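Local atomic coordinates of gamma-glutamyltranspeptidase (Ggt) (PDB entry 5BPK), a protein that probably catalyses the hydrolysis of gamma-glutamyl compounds and the transfer of their gamma-glutamyl groups to acceptors, as an Ntn-hydrolase. Residues I32-V37 with I50-L55; A40-P45 with F70-V75; G86-H91 with E144-K149. One frame throughout, in Å; residues are numbered along the deposited sequence.

Contact 1. Residues I32-V37 with I50-L55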
loop_
_atom_site.group_PDB
_atom_site.type_symbol
_atom_site.label_atom_id
_atom_site.label_comp_id
_atom_site.label_asym_id
_atom_site.label_seq_id
_atom_site.Cartn_x
_atom_site.Cartn_y
_atom_site.Cartn_z
ATOM N N ILE A 32 15.445 12.604 9.324
ATOM C CA ILE A 32 14.658 13.465 10.194
ATOM C C ILE A 32 14.851 12.912 11.605
ATOM O O ILE A 32 14.940 11.691 11.786
ATOM C CB ILE A 32 13.156 13.393 9.812
ATOM C CG1 ILE A 32 12.933 13.843 8.359
ATOM C CG2 ILE A 32 12.310 14.221 10.771
ATOM C CD1 ILE A 32 11.591 13.387 7.763
ATOM N N LYS A 33 14.921 13.799 12.600
ATOM C CA LYS A 33 15.162 13.394 13.984
ATOM C C LYS A 33 14.141 14.014 14.938
ATOM O O LYS A 33 13.813 15.193 14.824
ATOM C CB LYS A 33 16.578 13.799 14.407
ATOM C CG LYS A 33 17.003 13.363 15.799
ATOM C CD LYS A 33 18.388 13.940 16.131
ATOM C CE LYS A 33 18.870 13.525 17.508
ATOM N NZ LYS A 33 20.304 13.910 17.710
ATOM N N ASN A 34 13.625 13.198 15.856
ATOM C CA ASN A 34 12.819 13.683 16.974
ATOM C C ASN A 34 13.207 12.949 18.245
ATOM O O ASN A 34 13.464 11.742 18.224
ATOM C CB ASN A 34 11.328 13.516 16.680
ATOM C CG ASN A 34 10.458 14.236 17.683
ATOM O OD1 ASN A 34 10.212 13.729 18.779
ATOM N ND2 ASN A 34 9.984 15.428 17.311
ATOM N N THR A 35 13.278 13.682 19.355
ATOM C CA THR A 35 13.668 13.085 20.632
ATOM C C THR A 35 12.623 13.299 21.731
ATOM O O THR A 35 12.927 13.091 22.913
ATOM C CB THR A 35 15.007 13.663 21.121
ATOM O OG1 THR A 35 14.872 15.077 21.286
ATOM C CG2 THR A 35 16.120 13.352 20.117
ATOM N N LYS A 36 11.405 13.701 21.347
ATOM C CA LYS A 36 10.374 14.113 22.314
ATOM C C LYS A 36 9.035 13.373 22.173
ATOM O O LYS A 36 8.587 12.708 23.114
ATOM C CB LYS A 36 10.137 15.623 22.214
ATOM C CG LYS A 36 11.367 16.495 22.501
ATOM N N VAL A 37 8.383 13.523 21.021
ATOM C CA VAL A 37 7.021 13.003 20.817
ATOM C C VAL A 37 6.901 11.948 19.718
ATOM O O VAL A 37 5.843 11.355 19.542
ATOM C CB VAL A 37 6.014 14.146 20.516
ATOM C CG1 VAL A 37 5.972 15.127 21.703
ATOM C CG2 VAL A 37 6.359 14.862 19.208
ATOM N N ILE A 50 0.248 17.823 9.952
ATOM C CA ILE A 50 -0.980 17.594 10.717
ATOM C C ILE A 50 -0.769 16.434 11.708
ATOM O O ILE A 50 -1.086 16.557 12.895
ATOM C CB ILE A 50 -2.190 17.344 9.774
ATOM C CG1 ILE A 50 -2.674 18.664 9.163
ATOM C CG2 ILE A 50 -3.330 16.671 10.512
ATOM C CD1 ILE A 50 -3.583 18.478 7.951
ATOM N N GLY A 51 -0.213 15.321 11.225
ATOM C CA GLY A 51 0.082 14.178 12.095
ATOM C C GLY A 51 1.070 14.523 13.202
ATOM O O GLY A 51 0.903 14.125 14.355
ATOM N N GLN A 52 2.105 15.275 12.846
ATOM C CA GLN A 52 3.137 15.667 13.806
ATOM C C GLN A 52 2.565 16.583 14.896
ATOM O O GLN A 52 2.927 16.455 16.071
ATOM C CB GLN A 52 4.311 16.352 13.090
ATOM C CG GLN A 52 5.567 16.467 13.961
ATOM C CD GLN A 52 6.221 15.128 14.273
ATOM O OE1 GLN A 52 6.236 14.212 13.442
ATOM N NE2 GLN A 52 6.772 15.008 15.475
ATOM N N LYS A 53 1.678 17.500 14.510
ATOM C CA LYS A 53 1.011 18.384 15.461
ATOM C C LYS A 53 0.149 17.581 16.437
ATOM O O LYS A 53 0.118 17.898 17.622
ATOM C CB LYS A 53 0.183 19.446 14.727
ATOM C CG LYS A 53 -0.513 20.440 15.638
ATOM C CD LYS A 53 -0.992 21.654 14.850
ATOM N N VAL A 54 -0.521 16.527 15.959
ATOM C CA VAL A 54 -1.267 15.637 16.862
ATOM C C VAL A 54 -0.356 15.036 17.942
ATOM O O VAL A 54 -0.700 15.054 19.126
ATOM C CB VAL A 54 -2.043 14.530 16.109
ATOM C CG1 VAL A 54 -2.605 13.502 17.092
ATOM C CG2 VAL A 54 -3.169 15.147 15.269
ATOM N N LEU A 55 0.813 14.544 17.547
ATOM C CA LEU A 55 1.796 14.060 18.520
ATOM C C LEU A 55 2.259 15.175 19.473
ATOM O O LEU A 55 2.356 14.955 20.687
ATOM C CB LEU A 55 3.005 13.433 17.831
ATOM C CG LEU A 55 2.754 12.203 16.968
ATOM C CD1 LEU A 55 4.050 11.764 16.299
ATOM C CD2 LEU A 55 2.127 11.056 17.775
#

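Contact 2. Residues A40-P45 with F70-V75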
loop_
_atom_site.group_PDB
_atom_site.type_symbol
_atom_site.label_atom_id
_atom_site.label_comp_id
_atom_site.label_asym_id
_atom_site.label_seq_id
_atom_site.Cartn_x
_atom_site.Cartn_y
_atom_site.Cartn_z
ATOM N N ALA A 40 5.539 11.390 12.629
ATOM C CA ALA A 40 4.410 11.037 11.770
ATOM C C ALA A 40 4.806 11.432 10.346
ATOM O O ALA A 40 4.897 12.623 10.032
ATOM C CB ALA A 40 3.161 11.775 12.221
ATOM N N LEU A 41 5.068 10.444 9.501
ATOM C CA LEU A 41 5.604 10.697 8.162
ATOM C C LEU A 41 4.701 10.169 7.060
ATOM O O LEU A 41 4.311 8.998 7.070
ATOM C CB LEU A 41 6.986 10.056 8.017
ATOM C CG LEU A 41 8.113 10.519 8.937
ATOM C CD1 LEU A 41 9.361 9.701 8.646
ATOM C CD2 LEU A 41 8.369 11.996 8.741
ATOM N N SER A 42 4.392 11.049 6.117
ATOM C CA SER A 42 3.587 10.732 4.948
ATOM C C SER A 42 4.244 11.334 3.708
ATOM O O SER A 42 5.237 12.054 3.808
ATOM C CB SER A 42 2.173 11.297 5.110
ATOM O OG SER A 42 2.110 12.670 4.737
ATOM N N SER A 43 3.658 11.058 2.547
ATOM C CA SER A 43 4.147 11.581 1.279
ATOM C C SER A 43 3.702 13.013 0.969
ATOM O O SER A 43 4.037 13.528 -0.095
ATOM C CB SER A 43 3.714 10.653 0.138
ATOM O OG SER A 43 4.416 9.421 0.207
ATOM N N HIS A 44 2.937 13.653 1.852
ATOM C CA HIS A 44 2.576 15.061 1.640
ATOM C C HIS A 44 2.901 15.877 2.891
ATOM O O HIS A 44 2.393 15.580 3.968
ATOM C CB HIS A 44 1.104 15.249 1.269
ATOM C CG HIS A 44 0.825 16.577 0.635
ATOM N ND1 HIS A 44 0.974 17.769 1.314
ATOM C CD2 HIS A 44 0.441 16.908 -0.624
ATOM C CE1 HIS A 44 0.679 18.775 0.507
ATOM N NE2 HIS A 44 0.353 18.281 -0.674
ATOM N N PRO A 45 3.750 16.905 2.745
ATOM C CA PRO A 45 4.159 17.672 3.915
ATOM C C PRO A 45 3.007 18.266 4.724
ATOM O O PRO A 45 3.138 18.384 5.920
ATOM C CB PRO A 45 5.051 18.772 3.335
ATOM C CG PRO A 45 5.544 18.238 2.051
ATOM C CD PRO A 45 4.409 17.392 1.516
ATOM N N PHE A 70 -7.252 11.161 6.935
ATOM C CA PHE A 70 -8.203 12.140 6.387
ATOM C C PHE A 70 -7.531 13.307 5.648
ATOM O O PHE A 70 -8.051 13.773 4.634
ATOM C CB PHE A 70 -9.151 12.670 7.466
ATOM C CG PHE A 70 -10.168 11.657 7.926
ATOM C CD1 PHE A 70 -11.144 11.206 7.054
ATOM C CD2 PHE A 70 -10.145 11.152 9.221
ATOM C CE1 PHE A 70 -12.089 10.274 7.452
ATOM C CE2 PHE A 70 -11.093 10.216 9.629
ATOM C CZ PHE A 70 -12.067 9.784 8.736
ATOM N N ALA A 71 -6.397 13.792 6.156
ATOM C CA ALA A 71 -5.671 14.885 5.487
ATOM C C ALA A 71 -5.222 14.485 4.079
ATOM O O ALA A 71 -5.416 15.239 3.132
ATOM C CB ALA A 71 -4.484 15.353 6.328
ATOM N N LEU A 72 -4.668 13.286 3.933
ATOM C CA LEU A 72 -4.230 12.817 2.612
ATOM C C LEU A 72 -5.399 12.646 1.634
ATOM O O LEU A 72 -5.220 12.771 0.416
ATOM C CB LEU A 72 -3.463 11.493 2.738
ATOM C CG LEU A 72 -2.070 11.543 3.358
ATOM C CD1 LEU A 72 -1.550 10.108 3.622
ATOM C CD2 LEU A 72 -1.101 12.317 2.464
ATOM N N ALA A 73 -6.589 12.351 2.159
ATOM C CA ALA A 73 -7.794 12.274 1.323
ATOM C C ALA A 73 -8.123 13.606 0.622
ATOM O O ALA A 73 -8.824 13.623 -0.402
ATOM C CB ALA A 73 -9.004 11.781 2.144
ATOM N N VAL A 74 -7.607 14.701 1.174
ATOM C CA VAL A 74 -7.820 16.040 0.642
ATOM C C VAL A 74 -6.605 16.512 -0.177
ATOM O O VAL A 74 -6.759 16.967 -1.299
ATOM C CB VAL A 74 -8.115 17.027 1.795
ATOM C CG1 VAL A 74 -8.272 18.461 1.273
ATOM C CG2 VAL A 74 -9.358 16.599 2.534
ATOM N N VAL A 75 -5.404 16.375 0.373
ATOM C CA VAL A 75 -4.206 16.973 -0.243
ATOM C C VAL A 75 -3.460 16.061 -1.207
ATOM O O VAL A 75 -2.570 16.524 -1.921
ATOM C CB VAL A 75 -3.222 17.500 0.816
ATOM C CG1 VAL A 75 -3.913 18.549 1.701
ATOM C CG2 VAL A 75 -2.631 16.366 1.683
#

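Contact 3. Residues G86-H91 with E144-K149. With EDO (1,2-ethanediol), chain M; EDO (1,2-ethanediol), chain P.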
loop_
_atom_site.group_PDB
_atom_site.type_symbol
_atom_site.label_atom_id
_atom_site.label_comp_id
_atom_site.label_asym_id
_atom_site.label_seq_id
_atom_site.Cartn_x
_atom_site.Cartn_y
_atom_site.Cartn_z
ATOM N N GLY A 86 -7.588 -0.031 2.605
ATOM C CA GLY A 86 -6.207 -0.321 2.935
ATOM C C GLY A 86 -6.060 -1.139 4.196
ATOM O O GLY A 86 -6.999 -1.796 4.622
ATOM N N PHE A 87 -4.861 -1.086 4.771
ATOM C CA PHE A 87 -4.480 -1.879 5.927
ATOM C C PHE A 87 -3.690 -1.041 6.918
ATOM O O PHE A 87 -2.898 -0.168 6.523
ATOM C CB PHE A 87 -3.598 -3.053 5.497
ATOM C CG PHE A 87 -4.216 -3.931 4.449
ATOM C CD1 PHE A 87 -5.249 -4.799 4.775
ATOM C CD2 PHE A 87 -3.757 -3.899 3.148
ATOM C CE1 PHE A 87 -5.827 -5.615 3.795
ATOM C CE2 PHE A 87 -4.317 -4.722 2.159
ATOM C CZ PHE A 87 -5.359 -5.581 2.493
ATOM N N ALA A 88 -3.839 -1.355 8.198
ATOM C CA ALA A 88 -3.000 -0.754 9.237
ATOM C C ALA A 88 -2.436 -1.869 10.088
ATOM O O ALA A 88 -3.188 -2.684 10.617
ATOM C CB ALA A 88 -3.793 0.193 10.115
ATOM N N VAL A 89 -1.115 -1.916 10.193
ATOM C CA VAL A 89 -0.432 -2.818 11.097
ATOM C C VAL A 89 -0.011 -1.974 12.311
ATOM O O VAL A 89 0.601 -0.897 12.175
ATOM C CB VAL A 89 0.735 -3.530 10.384
ATOM C CG1 VAL A 89 1.662 -4.214 11.370
ATOM C CG2 VAL A 89 0.185 -4.543 9.395
ATOM N N ILE A 90 -0.373 -2.451 13.500
ATOM C CA ILE A 90 -0.253 -1.641 14.706
ATOM C C ILE A 90 0.459 -2.436 15.786
ATOM O O ILE A 90 0.098 -3.579 16.039
ATOM C CB ILE A 90 -1.631 -1.214 15.231
ATOM C CG1 ILE A 90 -2.374 -0.378 14.173
ATOM C CG2 ILE A 90 -1.466 -0.438 16.547
ATOM C CD1 ILE A 90 -3.855 -0.145 14.465
ATOM N N HIS A 91 1.478 -1.831 16.394
ATOM C CA HIS A 91 2.125 -2.384 17.581
ATOM C C HIS A 91 1.768 -1.464 18.738
ATOM O O HIS A 91 1.989 -0.261 18.660
ATOM C CB HIS A 91 3.644 -2.473 17.402
ATOM C CG HIS A 91 4.373 -2.804 18.667
ATOM N ND1 HIS A 91 4.603 -4.098 19.081
ATOM C CD2 HIS A 91 4.890 -2.005 19.628
ATOM C CE1 HIS A 91 5.243 -4.080 20.238
ATOM N NE2 HIS A 91 5.432 -2.822 20.592
ATOM N N GLU A 144 -12.239 5.047 11.621
ATOM C CA GLU A 144 -13.054 5.061 12.833
ATOM C C GLU A 144 -12.739 3.871 13.748
ATOM O O GLU A 144 -12.650 4.018 14.975
ATOM C CB GLU A 144 -14.545 5.085 12.501
ATOM C CG GLU A 144 -15.405 5.272 13.742
ATOM C CD GLU A 144 -16.880 5.284 13.439
ATOM O OE1 GLU A 144 -17.441 6.389 13.366
ATOM O OE2 GLU A 144 -17.466 4.190 13.265
ATOM N N ALA A 145 -12.586 2.694 13.155
ATOM C CA ALA A 145 -12.289 1.476 13.910
ATOM C C ALA A 145 -11.020 1.613 14.750
ATOM O O ALA A 145 -11.019 1.289 15.945
ATOM C CB ALA A 145 -12.180 0.283 12.970
ATOM N N MET A 146 -9.935 2.099 14.154
ATOM C CA MET A 146 -8.706 2.228 14.945
ATOM C C MET A 146 -8.820 3.339 15.995
ATOM O O MET A 146 -8.350 3.172 17.115
ATOM C CB MET A 146 -7.437 2.346 14.089
ATOM C CG MET A 146 -7.241 3.590 13.292
ATOM S SD MET A 146 -5.640 3.414 12.447
ATOM C CE MET A 146 -6.138 3.475 10.738
ATOM N N LEU A 147 -9.486 4.439 15.662
ATOM C CA LEU A 147 -9.675 5.511 16.639
ATOM C C LEU A 147 -10.477 5.024 17.844
ATOM O O LEU A 147 -10.092 5.257 19.000
ATOM C CB LEU A 147 -10.399 6.693 16.005
ATOM C CG LEU A 147 -10.446 7.938 16.885
ATOM C CD1 LEU A 147 -9.029 8.427 17.203
ATOM C CD2 LEU A 147 -11.263 9.014 16.208
ATOM N N LYS A 148 -11.587 4.345 17.575
ATOM C CA LYS A 148 -12.437 3.835 18.647
ATOM C C LYS A 148 -11.713 2.848 19.558
ATOM O O LYS A 148 -11.851 2.921 20.773
ATOM C CB LYS A 148 -13.719 3.215 18.095
ATOM C CG LYS A 148 -14.768 4.247 17.739
ATOM C CD LYS A 148 -16.128 3.603 17.442
ATOM C CE LYS A 148 -17.210 4.659 17.226
ATOM N NZ LYS A 148 -18.584 4.077 17.206
ATOM N N LYS A 149 -10.943 1.926 18.982
ATOM C CA LYS A 149 -10.319 0.858 19.775
ATOM C C LYS A 149 -9.062 1.313 20.522
ATOM O O LYS A 149 -8.821 0.863 21.648
ATOM C CB LYS A 149 -9.987 -0.337 18.889
ATOM C CG LYS A 149 -9.768 -1.640 19.623
ATOM C CD LYS A 149 -9.860 -2.829 18.673
ATOM C CE LYS A 149 -9.860 -4.157 19.424
ATOM N NZ LYS A 149 -10.127 -5.310 18.503
HETATM C C1 EDO M . -14.272 -1.399 15.403
HETATM O O1 EDO M . -14.090 -2.728 14.912
HETATM C C2 EDO M . -13.111 -1.030 16.322
HETATM O O2 EDO M . -13.422 0.143 17.086
HETATM C C1 EDO P . 7.439 -0.614 21.523
HETATM O O1 EDO P . 8.624 0.204 21.642
HETATM C C2 EDO P . 6.713 -0.756 22.855
HETATM O O2 EDO P . 6.358 -2.125 23.133
#

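Contact 1. Residues I32-V37 with I50-L55
Asn34 OD1, the amide oxygen of a residue that meets Gln52 across the contact, accepts three backbone N-H groups, from Lys36, Val37 and Gly38. The bond from Lys36 N to Asn34 OD1 (2.8 Å) closes an Asx turn, and the one from Val37 N to Asn34 OD1 (2.9 Å) makes the wider Asx motif, which folds the chain back between strands 32-34 and 38-41. Val37 N lies in the carbonyl plane of OD1, whereas Lys36 N stands above it, 43° out. The side chain reaches over its own turn because CG is anti to the backbone N (chi1 -169°). With OD1 held by the turn, ND2 lies on the side of helix 45-56, 3.7 Å from Gln52 NE2. Both nitrogens are donors, so this is a van der Waals approach, with the amide planes 44° apart.

Gln52 has its polar partners in the neighbouring strand: OE1 accepts from Ala40 N and NE2 donates to Gly38 O. A bend at chi2 turns the end of the chain toward this backbone edge, so the amide bonds the helix to strand 38-41 and holds its own plane in place. The apolar half of the contact is carried by Val37 and Leu55, whose CA atoms lie 5.8 Å apart. Val37 CG2 is shared between Gln52 and Leu55, touching Gln52 NE2 at 3.8 Å. The isobutyl group of Leu55 lies beside the Val37 carbonyl, with CD1 3.7 Å from Val37 O. Leu55 also packs on Asp8 of the neighbouring chain, and strand 32-34 pairs with a strand of that chain. The purely apolar approach is Val37 CG2 against Leu55 CB, at 3.9 Å.

Contact 2. Residues A40-P45 with F70-V75
His44 and Leu72 bring the two backbones closest, with their CA atoms 7.2 Å apart, where the chain leaving strand 38-41 passes the last turn of helix 61-75 before it enters helix 45-56. The imidazole of His44 is the main surface. Val75 CG2 sits over one face of it in a CH-pi contact, 3.8 Å from the ring centroid and 19° off the normal, displaced toward the rim near CG. At the ring's CD2 corner the main chain of the helix closes in, His44 CD2 being 3.3 Å from Val75 O.

The ring is carried to the helix by a chi1 of -162°, which leaves CG opposite the backbone N. His44 occupies the N-cap of helix 45-56, and its ND1 accepts from Leu46 N, which fixes the ring's rotation and makes a proton on ND1 unlikely. One turn back along helix 61-75, Leu72 CD2 abuts both His44 CB and Ser42 OG, 3.9 Å from each. That same OG takes the His44 N-H in a nearly straight bond (His44 N to Ser42 OG 3.2 Å, 162°), an ST turn, and is further tied to Ser48 OG. Leu72 and Ser42 both lean on Ala47 of helix 45-56, Val75 backs onto Leu165 of helix 155-168, and strand 38-41 pairs with a strand of the neighbouring chain.

Contact 3. Residues G86-H91 with E144-K149
A single helix residue, Met146, makes the whole side-chain contact with the strand, meeting Ala88 and Ile90 at two different levels of its chain. Its chi1 is 69°, which sets CG between the backbone N and the carbonyl carbon, and a bend at chi3 (119°) lays the terminal methyl alongside the strand, level with Ala88. Met146 CE ends 4.1 Å from Ala88 CB, while nearer the helix Met146 CB faces Ile90 CD1 at 4.4 Å. Ala88 and Ile90, two apart along the strand, present their CB atoms to the same face, that of helix 139-150. This is helix-on-sheet packing, consistent with a layer interface of the alpha-beta-beta-alpha sandwich of Ntn-hydrolases; Met146 also touches Leu100 in the next strand and Ile62 and Val66 of helix 61-75.

The polar features lie apart from it. Two ethanediols, probably from the crystallisation liquor, bind one to each segment: one hydroxyl donates to Ala145 O, O2 of the other lies 2.8 Å from His91 NE2 in a hydrogen bond, and His91 ND1 bonds to Asn97 OD1. The attraction between Met146, Ala88 and Ile90 is that of hydrocarbon and thioether groups alone, buried and loosely spaced, with no directional bond.

How the contacts relate
Contacts 1 and 2 join different but adjoining elements; strand 38-41 of contact 2 runs directly into helix 45-56 of contact 1. Their segments alternate in sequence, and Ile50 packs on Ala71 between them. Contact 1 is the more peripheral, its centre about 23 Å from that of the chain against about 13 Å for contacts 2 and 3, and its polar bonds lie within the turn and toward strand 38-41, not between the two segments. Contact 2 is buried and mixes a capping histidine with aliphatic groups; contact 3, also buried, is wholly apolar. Contact 3 touches neither, but helix 61-75 links it to contact 2. In all three, the strand adjoins the neighbouring chain.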